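Local structure of type IV pilus biogenesis factor PilY1 (Pseudomonas aeruginosa, 3HX6) at residues Ser492-Asp497 with Lys507-Tyr512; Thr531-Thr534 with Pro540-Cys543; Gly370-Gln375 with Val420-Asn425; Pro314-Val319 with Val345-Gly350. The protein primes type IV pilus assembly, supports calcium-dependent twitching motility, probably by countering pilus retraction, and takes part in adhesion to host cells. The protein carries 3 engineered substitutions. All coordinates share one frame; numbering follows the deposited sequence.

Contact 1 of 4, residues Ser492-Asp497 with Lys507-Tyr512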
# COMPACT_ATOMS: atom_id res chain seq x y z
N SER A 492 18.74 16.46 -1.94
CA SER A 492 18.60 17.43 -3.02
C SER A 492 17.15 17.44 -3.50
O SER A 492 16.79 18.15 -4.43
CB SER A 492 19.55 17.09 -4.18
OG SER A 492 19.26 15.82 -4.72
N PHE A 493 16.32 16.63 -2.86
CA PHE A 493 14.91 16.54 -3.20
C PHE A 493 14.14 16.64 -1.89
O PHE A 493 14.69 16.35 -0.83
CB PHE A 493 14.64 15.21 -3.90
CG PHE A 493 15.11 14.01 -3.13
CD1 PHE A 493 14.31 13.43 -2.16
CD2 PHE A 493 16.38 13.48 -3.36
CE1 PHE A 493 14.76 12.33 -1.43
CE2 PHE A 493 16.84 12.39 -2.64
CZ PHE A 493 16.03 11.81 -1.67
N THR A 494 12.88 17.06 -1.95
CA THR A 494 12.11 17.17 -0.72
C THR A 494 11.70 15.77 -0.29
O THR A 494 11.25 14.96 -1.10
CB THR A 494 10.90 18.14 -0.89
OG1 THR A 494 9.67 17.46 -0.62
CG2 THR A 494 10.88 18.73 -2.27
N VAL A 495 11.88 15.48 0.99
CA VAL A 495 11.58 14.16 1.53
C VAL A 495 10.19 14.02 2.14
O VAL A 495 9.48 13.06 1.85
CB VAL A 495 12.65 13.76 2.60
CG1 VAL A 495 12.84 14.89 3.60
CG2 VAL A 495 12.22 12.49 3.34
N PHE A 496 9.81 14.99 2.96
CA PHE A 496 8.52 14.93 3.64
C PHE A 496 7.41 15.77 3.04
O PHE A 496 7.64 16.88 2.57
CB PHE A 496 8.68 15.37 5.10
CG PHE A 496 9.69 14.58 5.88
CD1 PHE A 496 9.43 13.27 6.26
CD2 PHE A 496 10.90 15.15 6.24
CE1 PHE A 496 10.35 12.54 6.99
CE2 PHE A 496 11.84 14.43 6.98
CZ PHE A 496 11.56 13.12 7.36
N ASP A 497 6.20 15.23 3.06
CA ASP A 497 5.06 16.01 2.62
C ASP A 497 4.62 16.67 3.92
O ASP A 497 3.82 16.12 4.67
CB ASP A 497 3.93 15.14 2.09
CG ASP A 497 2.62 15.91 1.96
OD1 ASP A 497 2.68 17.11 1.60
OD2 ASP A 497 1.54 15.33 2.20
N LYS A 507 5.52 22.49 -1.91
CA LYS A 507 4.78 23.13 -0.84
C LYS A 507 5.41 22.80 0.52
O LYS A 507 5.16 23.48 1.52
CB LYS A 507 3.32 22.67 -0.83
CG LYS A 507 2.43 23.31 -1.87
CD LYS A 507 0.99 22.81 -1.71
CE LYS A 507 0.02 23.57 -2.59
NZ LYS A 507 0.40 23.46 -4.02
N SER A 508 6.23 21.76 0.55
CA SER A 508 6.88 21.35 1.79
C SER A 508 8.30 21.86 1.94
O SER A 508 8.94 21.66 2.97
CB SER A 508 6.86 19.83 1.91
OG SER A 508 5.54 19.35 2.01
N ASP A 509 8.81 22.54 0.91
CA ASP A 509 10.16 23.06 0.98
C ASP A 509 10.21 24.33 1.82
O ASP A 509 9.18 24.92 2.12
CB ASP A 509 10.71 23.32 -0.42
CG ASP A 509 10.98 22.03 -1.18
OD1 ASP A 509 11.12 20.98 -0.51
OD2 ASP A 509 11.06 22.06 -2.43
N TYR A 510 11.41 24.74 2.19
CA TYR A 510 11.58 25.93 3.02
C TYR A 510 12.60 26.89 2.44
O TYR A 510 13.60 26.47 1.83
CB TYR A 510 11.98 25.49 4.43
CG TYR A 510 12.36 26.61 5.37
CD1 TYR A 510 13.67 27.08 5.43
CD2 TYR A 510 11.42 27.19 6.21
CE1 TYR A 510 14.04 28.10 6.31
CE2 TYR A 510 11.77 28.22 7.09
CZ TYR A 510 13.08 28.66 7.13
OH TYR A 510 13.44 29.67 7.99
N SER A 511 12.35 28.18 2.61
CA SER A 511 13.25 29.20 2.10
C SER A 511 14.35 29.48 3.12
O SER A 511 14.14 30.19 4.11
CB SER A 511 12.48 30.48 1.80
OG SER A 511 13.33 31.47 1.25
N TYR A 512 15.53 28.91 2.88
CA TYR A 512 16.67 29.08 3.76
C TYR A 512 17.65 30.07 3.16
O TYR A 512 18.42 29.73 2.26
CB TYR A 512 17.36 27.72 3.98
CG TYR A 512 18.69 27.77 4.69
CD1 TYR A 512 18.85 28.50 5.87
CD2 TYR A 512 19.78 27.05 4.21
CE1 TYR A 512 20.07 28.50 6.55
CE2 TYR A 512 21.00 27.05 4.88
CZ TYR A 512 21.14 27.78 6.05
OH TYR A 512 22.35 27.76 6.71
O HOH W 1 4.25 18.63 -0.05

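Contact 2 of 4, residues Thr531-Thr534 with Pro540-Cys543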
# COMPACT_ATOMS: atom_id res chain seq x y z
N THR A 531 7.81 4.23 12.08
CA THR A 531 7.39 3.06 11.34
C THR A 531 7.23 3.49 9.89
O THR A 531 6.81 4.61 9.61
CB THR A 531 6.04 2.51 11.85
OG1 THR A 531 6.19 2.05 13.20
CG2 THR A 531 5.58 1.35 10.98
N LEU A 532 7.57 2.60 8.97
CA LEU A 532 7.46 2.88 7.55
C LEU A 532 6.35 2.01 7.00
O LEU A 532 6.35 0.80 7.21
CB LEU A 532 8.79 2.58 6.85
CG LEU A 532 8.97 2.83 5.35
CD1 LEU A 532 8.24 1.78 4.55
CD2 LEU A 532 8.47 4.22 4.99
N SER A 533 5.40 2.63 6.32
CA SER A 533 4.29 1.89 5.73
C SER A 533 3.89 2.50 4.40
O SER A 533 4.55 3.41 3.90
CB SER A 533 3.08 1.89 6.68
OG SER A 533 2.57 3.20 6.84
N THR A 534 2.82 1.98 3.82
CA THR A 534 2.33 2.46 2.54
C THR A 534 0.87 2.84 2.63
O THR A 534 0.02 2.00 2.92
CB THR A 534 2.50 1.38 1.46
OG1 THR A 534 3.88 1.02 1.35
CG2 THR A 534 2.00 1.89 0.12
N PRO A 540 4.79 5.52 0.05
CA PRO A 540 5.41 5.21 1.34
C PRO A 540 5.19 6.36 2.32
O PRO A 540 5.24 7.53 1.94
CB PRO A 540 6.88 5.03 0.98
CG PRO A 540 7.05 5.99 -0.15
CD PRO A 540 5.82 5.75 -0.98
N GLU A 541 4.93 6.02 3.57
CA GLU A 541 4.71 7.01 4.62
C GLU A 541 5.53 6.61 5.82
O GLU A 541 5.79 5.44 6.03
CB GLU A 541 3.26 7.03 5.09
CG GLU A 541 2.20 7.41 4.09
CD GLU A 541 0.90 7.73 4.79
OE1 GLU A 541 0.52 6.97 5.71
OE2 GLU A 541 0.26 8.74 4.43
N VAL A 542 5.91 7.60 6.61
CA VAL A 542 6.65 7.33 7.83
C VAL A 542 5.76 7.88 8.94
O VAL A 542 5.31 9.02 8.88
CB VAL A 542 8.03 8.04 7.84
CG1 VAL A 542 7.87 9.55 7.74
CG2 VAL A 542 8.78 7.66 9.11
N CYS A 543 5.47 7.05 9.93
CA CYS A 543 4.62 7.48 11.02
C CYS A 543 5.36 7.41 12.34
O CYS A 543 6.32 6.65 12.48
CB CYS A 543 3.38 6.58 11.12
SG CYS A 543 2.40 6.32 9.60

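Contact 3 of 4, residues Gly370-Gln375 with Val420-Asn425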
# COMPACT_ATOMS: atom_id res chain seq x y z
N GLY A 370 27.96 8.13 9.54
CA GLY A 370 27.82 7.37 8.31
C GLY A 370 29.23 6.89 8.02
O GLY A 370 30.06 7.68 7.55
N ILE A 371 29.52 5.62 8.30
CA ILE A 371 30.86 5.07 8.08
C ILE A 371 30.94 4.08 6.92
O ILE A 371 30.14 3.16 6.82
CB ILE A 371 31.37 4.36 9.35
CG1 ILE A 371 31.37 5.32 10.53
CG2 ILE A 371 32.78 3.81 9.10
CD1 ILE A 371 32.25 6.54 10.35
N TRP A 372 31.93 4.26 6.06
CA TRP A 372 32.08 3.38 4.92
C TRP A 372 32.74 2.05 5.27
O TRP A 372 33.89 2.02 5.70
CB TRP A 372 32.91 4.08 3.84
CG TRP A 372 32.94 3.37 2.51
CD1 TRP A 372 32.23 2.27 2.15
CD2 TRP A 372 33.68 3.78 1.35
NE1 TRP A 372 32.47 1.96 0.83
CE2 TRP A 372 33.36 2.88 0.32
CE3 TRP A 372 34.58 4.82 1.09
CZ2 TRP A 372 33.90 2.98 -0.97
CZ3 TRP A 372 35.12 4.93 -0.19
CH2 TRP A 372 34.78 4.02 -1.20
N ASP A 373 32.01 0.96 5.11
CA ASP A 373 32.56 -0.38 5.33
C ASP A 373 32.84 -0.83 3.89
O ASP A 373 31.91 -1.12 3.15
CB ASP A 373 31.53 -1.31 5.97
CG ASP A 373 32.10 -2.69 6.24
OD1 ASP A 373 33.22 -2.98 5.76
OD2 ASP A 373 31.43 -3.49 6.94
N GLN A 374 34.11 -0.87 3.50
CA GLN A 374 34.46 -1.25 2.13
C GLN A 374 34.71 -2.74 1.92
O GLN A 374 35.02 -3.16 0.80
CB GLN A 374 35.72 -0.49 1.69
CG GLN A 374 35.72 0.98 2.03
CD GLN A 374 36.88 1.69 1.38
OE1 GLN A 374 37.39 2.68 1.90
NE2 GLN A 374 37.31 1.19 0.23
N GLN A 375 34.57 -3.52 2.97
CA GLN A 375 34.83 -4.96 2.88
C GLN A 375 33.57 -5.76 3.18
O GLN A 375 33.52 -6.51 4.15
CB GLN A 375 35.92 -5.33 3.89
CG GLN A 375 37.18 -4.50 3.75
CD GLN A 375 38.20 -4.82 4.82
OE1 GLN A 375 38.07 -4.39 5.97
NE2 GLN A 375 39.21 -5.59 4.45
N VAL A 420 30.68 14.77 0.10
CA VAL A 420 31.67 13.88 0.68
C VAL A 420 32.59 13.46 -0.46
O VAL A 420 32.12 13.01 -1.50
CB VAL A 420 31.02 12.61 1.28
CG1 VAL A 420 32.10 11.69 1.84
CG2 VAL A 420 30.03 12.99 2.38
N ASN A 421 33.90 13.61 -0.26
CA ASN A 421 34.86 13.23 -1.29
C ASN A 421 35.41 11.87 -0.90
O ASN A 421 36.35 11.77 -0.11
CB ASN A 421 35.99 14.25 -1.38
CG ASN A 421 36.87 14.03 -2.60
OD1 ASN A 421 37.96 14.59 -2.71
ND2 ASN A 421 36.39 13.21 -3.54
N TRP A 422 34.81 10.82 -1.45
CA TRP A 422 35.19 9.46 -1.13
C TRP A 422 36.57 9.00 -1.61
O TRP A 422 37.31 8.38 -0.84
CB TRP A 422 34.15 8.48 -1.67
CG TRP A 422 32.74 8.76 -1.24
CD1 TRP A 422 31.75 9.33 -1.99
CD2 TRP A 422 32.15 8.44 0.03
NE1 TRP A 422 30.58 9.38 -1.27
CE2 TRP A 422 30.80 8.84 -0.03
CE3 TRP A 422 32.63 7.84 1.20
CZ2 TRP A 422 29.92 8.67 1.04
CZ3 TRP A 422 31.75 7.67 2.27
CH2 TRP A 422 30.41 8.08 2.18
N LEU A 423 36.91 9.29 -2.86
CA LEU A 423 38.19 8.85 -3.41
C LEU A 423 39.05 9.94 -4.02
O LEU A 423 38.53 10.93 -4.52
CB LEU A 423 37.95 7.80 -4.50
CG LEU A 423 37.24 6.46 -4.25
CD1 LEU A 423 37.90 5.75 -3.07
CD2 LEU A 423 35.77 6.70 -3.99
N ASN A 424 40.37 9.75 -3.97
CA ASN A 424 41.28 10.70 -4.60
C ASN A 424 41.33 10.25 -6.05
O ASN A 424 40.70 9.26 -6.42
CB ASN A 424 42.69 10.62 -4.00
CG ASN A 424 42.79 11.26 -2.64
OD1 ASN A 424 42.16 12.29 -2.38
ND2 ASN A 424 43.59 10.68 -1.77
N ASN A 425 42.08 10.97 -6.89
CA ASN A 425 42.16 10.58 -8.29
C ASN A 425 42.96 9.28 -8.47
O ASN A 425 42.87 8.64 -9.51
CB ASN A 425 42.78 11.71 -9.12
CG ASN A 425 41.93 12.98 -9.13
OD1 ASN A 425 40.71 12.92 -9.29
ND2 ASN A 425 42.58 14.13 -8.95

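Contact 4 of 4, residues Pro314-Val319 with Val345-Gly350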
# COMPACT_ATOMS: atom_id res chain seq x y z
N PRO A 314 36.76 -2.78 16.04
CA PRO A 314 35.43 -2.26 15.69
C PRO A 314 35.53 -1.45 14.40
O PRO A 314 36.59 -0.91 14.07
CB PRO A 314 35.07 -1.40 16.89
CG PRO A 314 36.42 -0.86 17.32
CD PRO A 314 37.31 -2.08 17.22
N LEU A 315 34.43 -1.38 13.66
CA LEU A 315 34.42 -0.61 12.42
C LEU A 315 34.72 0.84 12.75
O LEU A 315 35.36 1.55 11.97
CB LEU A 315 33.04 -0.68 11.76
CG LEU A 315 32.86 0.10 10.45
CD1 LEU A 315 33.54 -0.65 9.30
CD2 LEU A 315 31.38 0.26 10.16
N TYR A 316 34.26 1.27 13.92
CA TYR A 316 34.41 2.65 14.35
C TYR A 316 34.18 2.76 15.87
O TYR A 316 33.54 1.91 16.47
CB TYR A 316 33.38 3.50 13.59
CG TYR A 316 33.55 4.99 13.72
CD1 TYR A 316 32.81 5.73 14.65
CD2 TYR A 316 34.46 5.67 12.91
CE1 TYR A 316 32.99 7.12 14.77
CE2 TYR A 316 34.65 7.05 13.03
CZ TYR A 316 33.92 7.76 13.95
OH TYR A 316 34.12 9.12 14.05
N SER A 317 34.73 3.81 16.47
CA SER A 317 34.54 4.08 17.90
C SER A 317 34.11 5.53 18.00
O SER A 317 34.89 6.45 17.72
CB SER A 317 35.83 3.85 18.67
OG SER A 317 36.17 2.48 18.71
N ALA A 318 32.85 5.73 18.39
CA ALA A 318 32.26 7.06 18.50
C ALA A 318 32.62 7.86 19.74
O ALA A 318 32.42 7.42 20.87
CB ALA A 318 30.73 6.94 18.40
N VAL A 319 33.14 9.06 19.51
CA VAL A 319 33.50 9.99 20.58
C VAL A 319 33.00 11.36 20.17
O VAL A 319 32.96 11.68 18.97
CB VAL A 319 35.04 10.06 20.81
CG1 VAL A 319 35.56 8.70 21.25
CG2 VAL A 319 35.74 10.53 19.54
N VAL A 345 27.59 2.47 6.73
CA VAL A 345 26.96 2.04 7.97
C VAL A 345 26.53 3.28 8.74
O VAL A 345 27.36 4.09 9.15
CB VAL A 345 27.93 1.20 8.81
CG1 VAL A 345 27.21 0.62 10.02
CG2 VAL A 345 28.53 0.09 7.95
N ILE A 346 25.23 3.43 8.94
CA ILE A 346 24.70 4.60 9.63
C ILE A 346 24.27 4.25 11.05
O ILE A 346 23.54 3.28 11.27
CB ILE A 346 23.50 5.19 8.85
CG1 ILE A 346 23.94 5.51 7.42
CG2 ILE A 346 22.99 6.44 9.56
CD1 ILE A 346 22.83 5.96 6.50
N PHE A 347 24.73 5.03 12.02
CA PHE A 347 24.37 4.81 13.41
C PHE A 347 24.43 6.11 14.20
O PHE A 347 25.22 7.00 13.88
CB PHE A 347 25.31 3.77 14.05
CG PHE A 347 26.77 4.07 13.86
CD1 PHE A 347 27.39 3.80 12.65
CD2 PHE A 347 27.52 4.63 14.90
CE1 PHE A 347 28.75 4.09 12.47
CE2 PHE A 347 28.88 4.92 14.72
CZ PHE A 347 29.49 4.65 13.51
N GLY A 348 23.57 6.22 15.21
CA GLY A 348 23.52 7.41 16.03
C GLY A 348 23.81 7.06 17.47
O GLY A 348 23.65 5.91 17.88
N THR A 349 24.21 8.05 18.26
CA THR A 349 24.55 7.77 19.64
C THR A 349 23.49 8.26 20.62
O THR A 349 22.68 9.13 20.30
CB THR A 349 25.92 8.39 20.00
OG1 THR A 349 25.84 9.81 19.91
CG2 THR A 349 26.98 7.89 19.01
N GLY A 350 23.51 7.67 21.81
CA GLY A 350 22.57 8.02 22.85
C GLY A 350 22.31 6.84 23.76
O GLY A 350 22.61 5.70 23.41

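Contact 1 of 4, residues Ser492-Asp497 with Lys507-Tyr512
Ser508 lays its CB against the carbonyl oxygen of Phe496, with Ser508 CB 3.1 Å from Phe496 O. With chi1 at -65° its hydroxyl lies beside its own backbone N and sits by the peptide between Asp497 and Leu498, Ser508 OG coming 3.4 Å from Asp497 C. There the hydroxyl oxygen accepts the backbone N-H groups of Leu498 and Ala499, so the turn leaving Asp497 is gripped by one serine. A water joins the two segments as well: its oxygen lies 2.7 Å from Asp497 OD1, to which it probably donates, and 2.5 Å from Ser508 OG. The Asp497 carboxylate collects further N-H groups, Gln501 N at OD1 and Gly502 N at OD2. The whole arrangement ties a loop to its own return: residues 492-497 follow strand 477-483, and the chain comes back through a 3-10 segment that includes 507-508 into strand 510-511. Thr494 crosses Asp509 at about a right angle, though their modelled approach is too tight to be trusted in detail. On the other flank, Val495 and Phe496 pack on Leu461 of strand 459-466, while backbone bonds link Val495 to Asn552 and Asp497 to Thr550.

Contact 2 of 4, residues Thr531-Thr534 with Pro540-Cys543
Thr531 and Cys543 form a hydrogen-bonded antiparallel pair: Thr531 N gives to Cys543 O at 2.9 Å, and Cys543 N returns the bond to Thr531 O at 2.8 Å. Two residues along, Ser533 and Glu541 repeat the exchange, Ser533 N to Glu541 O at 2.9 Å and Glu541 N to Ser533 O at 2.7 Å. In this last bond the donor sits 31° off the carbonyl plane, whereas the other three lie in theirs. Pro540 falls in a non-hydrogen-bonded pair with Thr534, so its lack of an N-H costs this strand pair nothing; its CA instead nears Ser533 O at 3.2 Å in a CA-H...O contact. Side chains add little across the strands. In Leu532 a trans first torsion (chi1 -178°) carries the branch beside the carbonyl carbon and brings CD2 to 3.1 Å from Glu541 O and to 4.4 Å from Pro540 CB. That face carries Leu532, Thr534, Pro540 and Val542; Ser533, Glu541 and Cys543 share the other with Thr531. Further out, Cys543 is held by its disulfide to Cys548, and Thr534 OG1 hydrogen-bonds Glu536 O of the second subunit. The pair is a beta hairpin, strands 531-535 and 539-543, and strand 548-550 completes a three-stranded antiparallel sheet beside 539-543; backbone bonds pair Val542 with Leu549, and Pro540 with Val551 just beyond that strand.

Contact 3 of 4, residues Gly370-Gln375 with Val420-Asn425
The backbones stay well apart: the closest CA atoms, Trp372 CA and Trp422 CA, are 9.1 Å from each other, and no hydrogen bond joins the segments. Residues 370-373 are the end of an extended strand, while 420-425 is irregular chain, so side chains alone span the gap. The indoles make an offset edge-to-face pair: the edge of Trp422 is directed at the face of Trp372, with planes at 76° and six-membered-ring centroids 5.4 Å apart. Their closest atoms are Trp372 CE3 and Trp422 CE3, at 3.6 Å. Trp372 reaches across because its CG stands anti to the backbone N (chi1 -170°). Beyond the ring pair, Leu423 crosses Trp372 at about a right angle and straddles its far corner, CD1 and CD2 each 4.0 Å from Trp372 CH2. Strand 367-373 belongs to the beta-propeller region of this C-terminal domain of PilY1, hydrogen-bonded between strands 343-348 and 433-437, and the loop that follows strand 408-415 folds back over its end. Trp372 is fixed on several sides: Gln374 CG lies 3.4 Å from the ring plane, on the opposite side from Trp422; Trp372 NE1 bonds to Lys341 O; and His337 stacks on Trp372 while also meeting Trp422 edge-to-face. On Trp422, Val420 CG1 lies 3.6 Å above the ring centre. Just past the tryptophan the strand finishes in an Asx turn, Gln375 N donating to Asp373 OD1 at 3.1 Å from above the carboxylate plane. The other carboxylate oxygen, Asp373 OD2, forms a salt bridge with Arg279 and a hydrogen bond with Tyr269.

Contact 4 of 4, residues Pro314-Val319 with Val345-Gly350
Tyr316 meets Phe347 from its first side-chain carbon onward: Tyr316 CB lies 4.1 Å from Phe347 CZ, and Tyr316 CG is just as far from the same atom. The approach is closest one atom further out, where Tyr316 CD1 comes to 3.7 Å from Phe347 CZ and also touches CE2. That CD1 atom sits at the edge of the phenylalanine ring, in its plane. The two side chains cross at about a right angle, their ring planes 58° apart, and Tyr369 meets both rings. Phe347 reaches Tyr316 with its CG set between the backbone N and the carbonyl carbon (chi1 51°). Flanking the rings, Leu315 and Val345 reach toward each other tip to tip, Leu315 CD2 to Val345 CG2 at 3.6 Å, and Ala318 CB rests 3.9 Å from Thr349 CG2. Thr349 turns its hydroxyl to Gln366 and Thr367. Leu315 and Tyr316 both face Leu277 in a classic beta bulge, and with this bulge the two consecutive residues both direct their CB toward 345-350. The two segments run only 25° apart yet share no hydrogen bond: the last strand of one four-stranded antiparallel sheet packs through side chains on the following sheet, as adjacent blades do in a beta propeller.

Overall arrangement
Contacts 3 and 4 are directly coupled through neighbouring strands 367-373 and 343-348. Ile371 O probably accepts from Val345 N at 2.6 Å, while Ile371 CG1 packs 3.5 Å from Phe347 CE1 and Ile371 CD1 equally close to Tyr316 CD2. Contacts 1 and 2 form a second pair, later in the chain, where Phe496 CE1 lies 4.0 Å from Val542 CG1. The two pairs do not touch: nearest atoms are about 12 Å apart between contact 1 and either contact 3 or contact 4, and contacts 2 and 4 lie on opposite sides of the chain's centre. All four are away from the calcium ion held by the 258-266 loop, although contact 4 includes the end of strand 307-317, in that loop's sheet.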